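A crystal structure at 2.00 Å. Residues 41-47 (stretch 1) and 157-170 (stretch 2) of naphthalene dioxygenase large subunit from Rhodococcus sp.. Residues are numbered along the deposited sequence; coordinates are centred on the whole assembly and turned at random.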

# COMPACT_ATOMS: atom_id res chain seq x y z
N ILE A 41 9.92 7.08 24.67
CA ILE A 41 11.23 6.43 24.49
C ILE A 41 12.13 7.21 23.53
O ILE A 41 13.17 7.67 23.94
N PHE A 42 11.69 7.38 22.28
CA PHE A 42 12.57 7.91 21.23
C PHE A 42 12.80 9.41 21.32
O PHE A 42 13.78 9.93 20.78
N GLY A 43 11.91 10.10 22.04
CA GLY A 43 12.14 11.50 22.34
C GLY A 43 13.00 11.76 23.57
O GLY A 43 13.33 12.92 23.84
N HIS A 44 13.41 10.71 24.29
CA HIS A 44 14.22 10.92 25.48
C HIS A 44 15.53 10.14 25.49
O HIS A 44 16.55 10.66 25.88
N ALA A 45 15.50 8.89 25.03
CA ALA A 45 16.64 8.00 25.12
C ALA A 45 17.75 8.40 24.17
O ALA A 45 17.53 9.20 23.27
N TRP A 46 18.95 7.87 24.41
CA TRP A 46 20.06 8.07 23.50
C TRP A 46 19.95 6.98 22.42
O TRP A 46 19.91 5.79 22.75
N VAL A 47 19.99 7.40 21.16
CA VAL A 47 19.80 6.51 20.01
C VAL A 47 21.05 6.53 19.10
O VAL A 47 21.61 7.59 18.82
N GLY A 157 22.55 10.21 19.56
CA GLY A 157 21.82 11.44 19.77
C GLY A 157 20.60 11.26 20.63
O GLY A 157 20.01 10.15 20.72
N SER A 158 20.22 12.33 21.30
CA SER A 158 18.99 12.33 22.07
C SER A 158 18.22 13.60 21.73
O SER A 158 18.81 14.68 21.52
N LEU A 159 16.91 13.47 21.66
CA LEU A 159 16.04 14.61 21.39
C LEU A 159 15.80 15.50 22.62
O LEU A 159 15.17 16.57 22.51
N ASP A 160 16.28 15.05 23.78
CA ASP A 160 16.02 15.69 25.06
C ASP A 160 17.25 16.52 25.48
O ASP A 160 18.34 15.97 25.71
N PRO A 161 17.10 17.84 25.51
CA PRO A 161 18.21 18.72 25.88
C PRO A 161 18.67 18.50 27.31
O PRO A 161 19.83 18.81 27.62
N HIS A 162 17.81 17.92 28.15
CA HIS A 162 18.10 17.73 29.58
C HIS A 162 18.42 16.26 29.93
O HIS A 162 18.41 15.88 31.09
N ALA A 163 18.72 15.46 28.91
CA ALA A 163 19.11 14.08 29.10
C ALA A 163 20.36 13.98 29.98
O ALA A 163 21.21 14.89 30.00
N ASP A 164 20.47 12.87 30.69
CA ASP A 164 21.72 12.52 31.34
C ASP A 164 22.76 12.35 30.25
O ASP A 164 22.42 12.02 29.11
N SER A 165 24.02 12.59 30.59
CA SER A 165 25.08 12.46 29.61
C SER A 165 25.12 11.04 29.06
O SER A 165 24.78 10.09 29.77
N LEU A 166 25.56 10.90 27.82
CA LEU A 166 25.78 9.58 27.23
C LEU A 166 26.49 8.64 28.20
O LEU A 166 26.06 7.49 28.40
N GLU A 167 27.59 9.11 28.78
CA GLU A 167 28.42 8.25 29.65
C GLU A 167 27.65 7.76 30.88
O GLU A 167 27.82 6.60 31.27
N ASP A 168 26.84 8.62 31.49
CA ASP A 168 25.96 8.20 32.58
C ASP A 168 24.89 7.19 32.09
O ASP A 168 24.58 6.19 32.76
N TYR A 169 24.36 7.45 30.90
CA TYR A 169 23.34 6.58 30.31
C TYR A 169 23.86 5.17 30.04
O TYR A 169 23.16 4.17 30.28
N LEU A 170 25.08 5.09 29.54
CA LEU A 170 25.69 3.80 29.29
C LEU A 170 26.08 3.17 30.63
O LEU A 170 25.86 1.95 30.86

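A buried indole needs two things from its surroundings: flat contact for its faces and an acceptor for its one N-H. Residues 41-47 and 157-170 of the naphthalene dioxygenase large subunit illustrate how both conditions are met around one tryptophan.

Ile41 stays out of reach of the second stretch, and Phe42 (chi1 m) leads its ring away, so the contact opens with backbone. Water 1 donates to Phe42 O (2.7 Å) and Ala45 O (2.6 Å) and accepts from Leu159 N (2.8 Å), serving backbone groups on both stretches. Gly43 O lies 3.5 Å from Leu159 CB.

His44 (chi1 m) starts away, yet its ring end comes nearer, placing CD2 3.3 Å from Asp160 OD2 at the ring edge. Its carbonyl does more: Ser158 OG (chi1 t) donates to His44 O at 2.9 Å, while the same OG accepts from Asp160 N at 3.1 Å. Water 2 donates to both His44 O (2.9 Å) and Asp160 OD2 (3.0 Å), joining the loop to the Asp160 carboxylate (chi1 t). Ala45 then sets its CB 3.5 Å from Tyr169 OH.

Trp46 (chi1 m, chi2 92°) is the centrepiece. Ser158 CB lies over one face, 4.0 Å from the centroid of the six-membered ring, which includes Trp46 CZ2; Leu166 CA covers the opposite face, and Leu166 CD2 reaches Trp46 CG at 3.8 Å. At the edge, Trp46 NE1 donates to Asp164 O (2.8 Å), satisfying the buried N-H. Tyr169 (chi1 t) points toward the loop and meets the indole obliquely, its CG 3.4 Å from Trp46 CD1.

Val47 (chi1 t) closes the walk with paired antiparallel bonds: Val47 N to Gly157 O, 2.8 Å, and Gly157 N to Val47 O, 2.9 Å.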

# COMPACT_ATOMS: atom_id res chain seq x y z
CB ILE A 41 11.10 4.93 24.05
CG1 ILE A 41 10.98 4.03 25.29
CG2 ILE A 41 12.32 4.49 23.31
CD1 ILE A 41 9.63 4.01 25.89
CB PHE A 42 12.15 7.42 19.83
CG PHE A 42 12.33 5.92 19.66
CD1 PHE A 42 11.22 5.06 19.69
CD2 PHE A 42 13.60 5.37 19.53
CE1 PHE A 42 11.38 3.71 19.59
CE2 PHE A 42 13.78 4.00 19.41
CZ PHE A 42 12.68 3.15 19.44
CB HIS A 44 13.39 10.62 26.73
CG HIS A 44 12.36 11.66 26.99
ND1 HIS A 44 11.10 11.63 26.43
CD2 HIS A 44 12.41 12.80 27.73
CE1 HIS A 44 10.41 12.69 26.82
NE2 HIS A 44 11.18 13.41 27.62
CB ALA A 45 16.20 6.57 24.82
CB TRP A 46 21.40 7.91 24.23
CG TRP A 46 21.79 9.09 25.05
CD1 TRP A 46 21.51 9.30 26.37
CD2 TRP A 46 22.47 10.26 24.60
NE1 TRP A 46 22.01 10.52 26.78
CE2 TRP A 46 22.62 11.12 25.71
CE3 TRP A 46 23.01 10.66 23.36
CZ2 TRP A 46 23.29 12.35 25.62
CZ3 TRP A 46 23.66 11.87 23.27
CH2 TRP A 46 23.79 12.71 24.39
CB VAL A 47 18.59 6.98 19.18
CG1 VAL A 47 18.43 6.13 17.89
CG2 VAL A 47 17.31 7.02 20.08
CB SER A 158 19.26 12.24 23.58
OG SER A 158 18.09 12.59 24.30
CB LEU A 159 14.70 14.09 20.83
CG LEU A 159 14.51 14.15 19.31
CD1 LEU A 159 15.79 14.42 18.46
CD2 LEU A 159 13.68 12.99 18.77
CB ASP A 160 15.67 14.61 26.10
CG ASP A 160 15.42 15.16 27.50
OD1 ASP A 160 15.43 16.40 27.72
OD2 ASP A 160 15.16 14.39 28.43
CB PRO A 161 17.64 20.14 25.67
CG PRO A 161 16.22 19.98 25.59
CD PRO A 161 15.89 18.59 25.17
CB HIS A 162 16.93 18.23 30.44
CG HIS A 162 16.51 19.63 30.13
ND1 HIS A 162 17.36 20.70 30.27
CD2 HIS A 162 15.35 20.13 29.66
CE1 HIS A 162 16.74 21.81 29.91
NE2 HIS A 162 15.52 21.49 29.53
CB ALA A 163 19.37 13.43 27.78
CB ASP A 164 21.59 11.19 32.12
CG ASP A 164 20.72 11.33 33.36
OD1 ASP A 164 20.77 12.41 33.99
OD2 ASP A 164 19.96 10.41 33.77
CB SER A 165 26.43 12.84 30.22
OG SER A 165 26.96 11.79 30.99
CB LEU A 166 26.56 9.69 25.92
CG LEU A 166 26.31 8.74 24.72
CD1 LEU A 166 27.63 8.24 24.10
CD2 LEU A 166 25.30 7.54 24.91
CB GLU A 167 29.77 8.92 30.05
CG GLU A 167 30.66 9.28 28.86
CD GLU A 167 32.12 8.83 28.94
OE1 GLU A 167 32.57 8.26 29.98
OE2 GLU A 167 32.85 9.07 27.94
CB ASP A 168 25.29 9.42 33.23
CG ASP A 168 26.25 10.20 34.16
OD1 ASP A 168 27.41 9.79 34.36
OD2 ASP A 168 25.91 11.25 34.72
CB TYR A 169 22.83 7.23 29.03
CG TYR A 169 21.76 6.48 28.28
CD1 TYR A 169 20.43 6.56 28.66
CD2 TYR A 169 22.07 5.72 27.17
CE1 TYR A 169 19.42 5.88 27.94
CE2 TYR A 169 21.08 5.04 26.45
CZ TYR A 169 19.76 5.14 26.84
OH TYR A 169 18.77 4.50 26.12
CB LEU A 170 26.88 3.95 28.34
CG LEU A 170 26.50 4.48 26.94
CD1 LEU A 170 27.78 4.73 26.15
CD2 LEU A 170 25.54 3.58 26.15
O HOH W 1 15.99 10.90 22.06
O HOH W 2 16.31 11.64 28.59